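Local coordinates for L-Ribose isomerase (PDB 4Q0S), which catalyses the isomerisation of the rare sugar L-ribose, probably to the ketose L-ribulose, in a cobalt-containing cupin barrel, at residues A[36-41]-A[101-106]; A[222-227]-A[252-257]. All coordinates share one frame; numbering follows the deposited sequence.

Interaction 1: residues A[36-41]-A[101-106]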
loop_
_atom_site.group_PDB
_atom_site.type_symbol
_atom_site.label_atom_id
_atom_site.label_comp_id
_atom_site.label_asym_id
_atom_site.label_seq_id
_atom_site.Cartn_x
_atom_site.Cartn_y
_atom_site.Cartn_z
ATOM N N LEU A 36 0.640 -0.495 5.954
ATOM C CA LEU A 36 -0.424 -1.307 5.372
ATOM C C LEU A 36 -1.758 -0.560 5.396
ATOM O O LEU A 36 -2.821 -1.146 5.198
ATOM C CB LEU A 36 -0.534 -2.635 6.124
ATOM C CG LEU A 36 0.718 -3.515 6.055
ATOM C CD1 LEU A 36 0.663 -4.599 7.144
ATOM C CD2 LEU A 36 0.840 -4.137 4.661
ATOM N N ARG A 37 -1.673 0.741 5.642
ATOM C CA ARG A 37 -2.827 1.636 5.682
ATOM C C ARG A 37 -3.866 1.394 6.771
ATOM O O ARG A 37 -5.052 1.655 6.558
ATOM C CB ARG A 37 -3.530 1.666 4.316
ATOM C CG ARG A 37 -2.628 2.066 3.139
ATOM C CD ARG A 37 -3.444 2.162 1.846
ATOM N NE ARG A 37 -2.633 2.564 0.694
ATOM C CZ ARG A 37 -2.188 3.799 0.480
ATOM N NH1 ARG A 37 -2.469 4.767 1.339
ATOM N NH2 ARG A 37 -1.473 4.070 -0.599
ATOM N N TYR A 38 -3.451 0.893 7.932
ATOM C CA TYR A 38 -4.419 0.718 9.016
ATOM C C TYR A 38 -4.362 2.063 9.759
ATOM O O TYR A 38 -3.278 2.586 10.023
ATOM C CB TYR A 38 -4.030 -0.434 9.954
ATOM C CG TYR A 38 -5.179 -0.840 10.857
ATOM C CD1 TYR A 38 -6.260 -1.577 10.357
ATOM C CD2 TYR A 38 -5.232 -0.413 12.181
ATOM C CE1 TYR A 38 -7.369 -1.872 11.160
ATOM C CE2 TYR A 38 -6.335 -0.695 12.990
ATOM C CZ TYR A 38 -7.401 -1.424 12.475
ATOM O OH TYR A 38 -8.499 -1.686 13.275
ATOM N N PRO A 39 -5.526 2.641 10.096
ATOM C CA PRO A 39 -5.581 3.931 10.796
ATOM C C PRO A 39 -5.183 3.889 12.267
ATOM O O PRO A 39 -6.036 3.941 13.150
ATOM C CB PRO A 39 -7.034 4.353 10.604
ATOM C CG PRO A 39 -7.757 3.029 10.702
ATOM C CD PRO A 39 -6.883 2.115 9.851
ATOM N N ILE A 40 -3.883 3.802 12.522
ATOM C CA ILE A 40 -3.372 3.756 13.882
ATOM C C ILE A 40 -3.119 5.154 14.448
ATOM O O ILE A 40 -2.301 5.908 13.926
ATOM C CB ILE A 40 -2.068 2.936 13.933
ATOM C CG1 ILE A 40 -2.375 1.472 13.587
ATOM C CG2 ILE A 40 -1.420 3.056 15.313
ATOM C CD1 ILE A 40 -1.180 0.568 13.642
ATOM N N THR A 41 -3.835 5.491 15.515
ATOM C CA THR A 41 -3.696 6.783 16.176
ATOM C C THR A 41 -2.708 6.656 17.333
ATOM O O THR A 41 -2.329 5.549 17.710
ATOM C CB THR A 41 -5.045 7.265 16.739
ATOM O OG1 THR A 41 -5.575 6.265 17.619
ATOM C CG2 THR A 41 -6.035 7.515 15.611
ATOM N N LEU A 101 -19.531 -3.163 17.322
ATOM C CA LEU A 101 -18.544 -3.260 16.249
ATOM C C LEU A 101 -17.124 -3.039 16.769
ATOM O O LEU A 101 -16.816 -2.002 17.360
ATOM C CB LEU A 101 -18.872 -2.233 15.157
ATOM C CG LEU A 101 -20.252 -2.379 14.499
ATOM C CD1 LEU A 101 -20.590 -1.116 13.729
ATOM C CD2 LEU A 101 -20.270 -3.592 13.586
ATOM N N CYS A 102 -16.260 -4.020 16.543
ATOM C CA CYS A 102 -14.883 -3.930 16.992
ATOM C C CYS A 102 -13.914 -4.163 15.827
ATOM O O CYS A 102 -13.901 -5.234 15.215
ATOM C CB CYS A 102 -14.638 -4.948 18.103
ATOM S SG CYS A 102 -12.966 -4.922 18.774
ATOM N N ASP A 103 -13.108 -3.146 15.527
ATOM C CA ASP A 103 -12.142 -3.218 14.432
ATOM C C ASP A 103 -10.753 -3.102 15.046
ATOM O O ASP A 103 -10.485 -2.169 15.799
ATOM C CB ASP A 103 -12.369 -2.052 13.450
ATOM C CG ASP A 103 -11.692 -2.268 12.097
ATOM O OD1 ASP A 103 -10.535 -2.729 12.068
ATOM O OD2 ASP A 103 -12.315 -1.964 11.057
ATOM N N LYS A 104 -9.880 -4.054 14.739
ATOM C CA LYS A 104 -8.522 -4.027 15.253
ATOM C C LYS A 104 -7.559 -4.664 14.266
ATOM O O LYS A 104 -7.965 -5.406 13.373
ATOM C CB LYS A 104 -8.426 -4.772 16.585
ATOM C CG LYS A 104 -8.502 -6.290 16.449
ATOM C CD LYS A 104 -9.666 -6.873 17.249
ATOM C CE LYS A 104 -11.011 -6.410 16.708
ATOM N NZ LYS A 104 -12.172 -7.091 17.379
ATOM N N LEU A 105 -6.280 -4.353 14.434
ATOM C CA LEU A 105 -5.229 -4.903 13.604
ATOM C C LEU A 105 -4.440 -5.795 14.552
ATOM O O LEU A 105 -4.088 -5.373 15.648
ATOM C CB LEU A 105 -4.320 -3.795 13.075
ATOM C CG LEU A 105 -3.305 -4.276 12.039
ATOM C CD1 LEU A 105 -4.057 -4.737 10.794
ATOM C CD2 LEU A 105 -2.333 -3.148 11.685
ATOM N N MET A 106 -4.183 -7.030 14.141
ATOM C CA MET A 106 -3.439 -7.949 14.983
ATOM C C MET A 106 -2.141 -8.338 14.301
ATOM O O MET A 106 -2.115 -8.652 13.111
ATOM C CB MET A 106 -4.283 -9.191 15.282
ATOM C CG MET A 106 -5.641 -8.845 15.881
ATOM S SD MET A 106 -6.609 -10.264 16.413
ATOM C CE MET A 106 -7.023 -11.000 14.868
#
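Tyr38 lies across Leu105 and carries its hydroxyl to Asp103, so a single aromatic side chain makes both the apolar and the polar half of this contact. The apolar half is a CH-pi interaction: Leu105 CB sits over the centre of the Tyr38 ring, 3.6 Å from the centroid and 10° off the normal. The two side chains run past each other in opposite directions, and Leu105 CD2 reaches Tyr38 CB at 3.6 Å. Pro39 CD covers the opposite face nearer the rim, so the ring is clasped between its own neighbour in sequence and the strand. Ile40 CD1 adds a looser touch on Leu105 CD2 at 4.4 Å.

The polar half is a short hydrogen bond, 2.6 Å from Tyr38 OH to Asp103 OD1. The side chains meet tip to tip, and the hydroxyl approaches from above the carboxylate plane, 44° out of it. With CG anti to the backbone N (chi1 -166°), the Tyr38 ring is sent out from its own backbone towards the strand. Ser79 OG, from the adjoining strand 73-82, also bonds Tyr38 OH, while the other carboxylate oxygen, Asp103 OD2, forms a salt bridge with Lys190 of a second subunit.

Asp103 and Leu105 point towards segment 36-41, whereas Lys104 between them starts away from it into the ribitol pocket and pairs with Glu215. The buried Asp103 carboxylate thus bonds the loop through one oxygen and a neighbouring subunit through the other, which places the contact beside a subunit interface and probably stabilises the negative charge.

Interaction 2: residues A[222-227]-A[252-257]. With RB0 (D-ribitol), chain C.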
loop_
_atom_site.group_PDB
_atom_site.type_symbol
_atom_site.label_atom_id
_atom_site.label_comp_id
_atom_site.label_asym_id
_atom_site.label_seq_id
_atom_site.Cartn_x
_atom_site.Cartn_y
_atom_site.Cartn_z
ATOM N N GLU A 222 -13.775 -6.545 27.445
ATOM C CA GLU A 222 -12.507 -6.856 28.095
ATOM C C GLU A 222 -12.064 -5.781 29.082
ATOM O O GLU A 222 -11.586 -4.720 28.679
ATOM C CB GLU A 222 -11.404 -7.041 27.050
ATOM C CG GLU A 222 -11.653 -8.157 26.053
ATOM C CD GLU A 222 -10.564 -8.244 24.995
ATOM O OE1 GLU A 222 -10.319 -7.226 24.310
ATOM O OE2 GLU A 222 -9.955 -9.328 24.848
ATOM N N PRO A 223 -12.232 -6.035 30.390
ATOM C CA PRO A 223 -11.823 -5.060 31.411
ATOM C C PRO A 223 -10.292 -5.029 31.519
ATOM O O PRO A 223 -9.726 -5.222 32.599
ATOM C CB PRO A 223 -12.480 -5.596 32.682
ATOM C CG PRO A 223 -13.693 -6.323 32.159
ATOM C CD PRO A 223 -13.120 -7.054 30.975
ATOM N N THR A 224 -9.633 -4.784 30.387
ATOM C CA THR A 224 -8.174 -4.741 30.316
ATOM C C THR A 224 -7.544 -3.555 31.042
ATOM O O THR A 224 -8.179 -2.902 31.874
ATOM C CB THR A 224 -7.686 -4.712 28.845
ATOM O OG1 THR A 224 -8.131 -3.504 28.214
ATOM C CG2 THR A 224 -8.226 -5.913 28.077
ATOM N N GLU A 225 -6.283 -3.291 30.708
ATOM C CA GLU A 225 -5.519 -2.203 31.307
ATOM C C GLU A 225 -5.828 -0.874 30.618
ATOM O O GLU A 225 -5.929 0.167 31.271
ATOM C CB GLU A 225 -4.018 -2.511 31.205
ATOM C CG GLU A 225 -3.233 -2.322 32.499
ATOM C CD GLU A 225 -3.142 -0.870 32.935
ATOM O OE1 GLU A 225 -4.196 -0.254 33.202
ATOM O OE2 GLU A 225 -2.010 -0.344 33.013
ATOM N N ALA A 226 -5.980 -0.914 29.298
ATOM C CA ALA A 226 -6.277 0.288 28.527
ATOM C C ALA A 226 -7.779 0.541 28.474
ATOM O O ALA A 226 -8.232 1.517 27.873
ATOM C CB ALA A 226 -5.720 0.152 27.114
ATOM N N ALA A 227 -8.547 -0.341 29.109
ATOM C CA ALA A 227 -10.000 -0.216 29.135
ATOM C C ALA A 227 -10.550 -0.417 30.547
ATOM O O ALA A 227 -11.555 -1.105 30.741
ATOM C CB ALA A 227 -10.626 -1.230 28.178
ATOM N N THR A 252 -5.088 -14.836 32.736
ATOM C CA THR A 252 -4.524 -13.831 33.627
ATOM C C THR A 252 -3.665 -12.786 32.913
ATOM O O THR A 252 -4.044 -11.616 32.823
ATOM C CB THR A 252 -3.681 -14.500 34.729
ATOM O OG1 THR A 252 -2.604 -15.234 34.134
ATOM C CG2 THR A 252 -4.545 -15.456 35.541
ATOM N N GLY A 253 -2.512 -13.215 32.407
ATOM C CA GLY A 253 -1.611 -12.302 31.723
ATOM C C GLY A 253 -2.208 -11.546 30.549
ATOM O O GLY A 253 -1.595 -10.613 30.032
ATOM N N ARG A 254 -3.402 -11.939 30.127
ATOM C CA ARG A 254 -4.060 -11.289 29.000
ATOM C C ARG A 254 -4.382 -9.822 29.296
ATOM O O ARG A 254 -4.106 -8.941 28.482
ATOM C CB ARG A 254 -5.349 -12.041 28.652
ATOM C CG ARG A 254 -5.853 -11.838 27.224
ATOM C CD ARG A 254 -6.172 -10.382 26.910
ATOM N NE ARG A 254 -6.682 -10.216 25.551
ATOM C CZ ARG A 254 -6.961 -9.041 24.994
ATOM N NH1 ARG A 254 -7.422 -8.990 23.751
ATOM N NH2 ARG A 254 -6.776 -7.918 25.677
ATOM N N LEU A 255 -4.958 -9.564 30.466
ATOM C CA LEU A 255 -5.350 -8.210 30.850
ATOM C C LEU A 255 -4.228 -7.263 31.295
ATOM O O LEU A 255 -4.502 -6.127 31.685
ATOM C CB LEU A 255 -6.419 -8.277 31.946
ATOM C CG LEU A 255 -7.698 -9.061 31.620
ATOM C CD1 LEU A 255 -8.609 -9.070 32.835
ATOM C CD2 LEU A 255 -8.408 -8.437 30.425
ATOM N N GLN A 256 -2.977 -7.714 31.245
ATOM C CA GLN A 256 -1.861 -6.855 31.648
ATOM C C GLN A 256 -0.490 -7.401 31.272
ATOM O O GLN A 256 -0.206 -8.585 31.459
ATOM C CB GLN A 256 -1.879 -6.604 33.157
ATOM C CG GLN A 256 -0.730 -5.711 33.619
ATOM C CD GLN A 256 -0.549 -5.693 35.126
ATOM O OE1 GLN A 256 -1.438 -5.270 35.866
ATOM N NE2 GLN A 256 0.613 -6.152 35.587
ATOM N N THR A 257 0.362 -6.520 30.757
ATOM C CA THR A 257 1.710 -6.897 30.360
ATOM C C THR A 257 2.719 -6.318 31.342
ATOM O O THR A 257 2.722 -5.116 31.608
ATOM C CB THR A 257 2.046 -6.374 28.953
ATOM O OG1 THR A 257 1.046 -6.818 28.028
ATOM C CG2 THR A 257 3.407 -6.890 28.506
HETATM C C1 RB0 C . -7.448 -12.096 21.595
HETATM O O1 RB0 C . -6.875 -11.829 22.864
HETATM C C2 RB0 C . -8.379 -10.957 21.208
HETATM O O2 RB0 C . -9.565 -11.009 21.998
HETATM C C3 RB0 C . -8.717 -11.021 19.704
HETATM O O3 RB0 C . -9.394 -9.835 19.313
HETATM C C4 RB0 C . -9.559 -12.244 19.324
HETATM O O4 RB0 C . -10.221 -12.753 20.472
HETATM C C5 RB0 C . -8.672 -13.325 18.712
HETATM O O5 RB0 C . -9.475 -14.391 18.206
#
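Glu222 lays its carboxylate over one face of the Arg254 guanidinium, with CD offset toward the rim. The side chains cross at about a right angle and their planes are 65° apart. Glu222 OE2 comes within 2.8 Å of Arg254 NH1 yet stands well out of the guanidinium plane, so this salt bridge rests on charge alone, with no N-H aimed at the oxygen. That leaves the guanidinium edge for the sugar: Arg254 NE and NH1 both donate to ribitol O1, at 3.1 and 3.0 Å respectively. Glu222 OE2 takes a weak bond from ribitol O2 at 3.3 Å and a further one from Asn243 ND2. Both residues belong to the ligand pocket, an example of a charged pair whose members each also hold the substrate analogue.

Away from the sugar, Thr224 and Leu255 make the apolar part. Thr224 CG2 packs tightly on Leu255 CD2 at 3.5 Å and lies close to Arg254 NH2. An inverse gamma turn centred on Pro223, closed by Thr224 N bonding to Glu222 O at 2.6 Å, makes the bend between the carboxylate and this methyl group.

Segment 222-227 lies in the loop that follows strand 211-217. Segment 252-257 leads from helix 248-254 towards the C terminus. Their junction lies toward the surface, with Phe53 touching Arg254 from a loop just after strand 50-52.

How the interactions relate
From the N terminus, the chain leaves helix 19-35 into 36-41, passes strands 50-52 and 73-82, and returns along strand 101-108, where interaction 1 closes a loop of 59 residues. Interaction 2 opens much later, after strand 211-217, and closes over 24 residues that include strand 244-245 and the start of helix 248-254. The two loops are in series, neither nested nor crossed, and do not touch, their nearest atoms being about 7 Å apart. Interaction 1 joins the loop after helix 19-35 to strand 101-108; interaction 2 joins the loop after strand 211-217 to the residues at the end of helix 248-254. Both contribute to one ribitol pocket, Lys104 and Met106 from the first, Glu222 and Arg254 from the second.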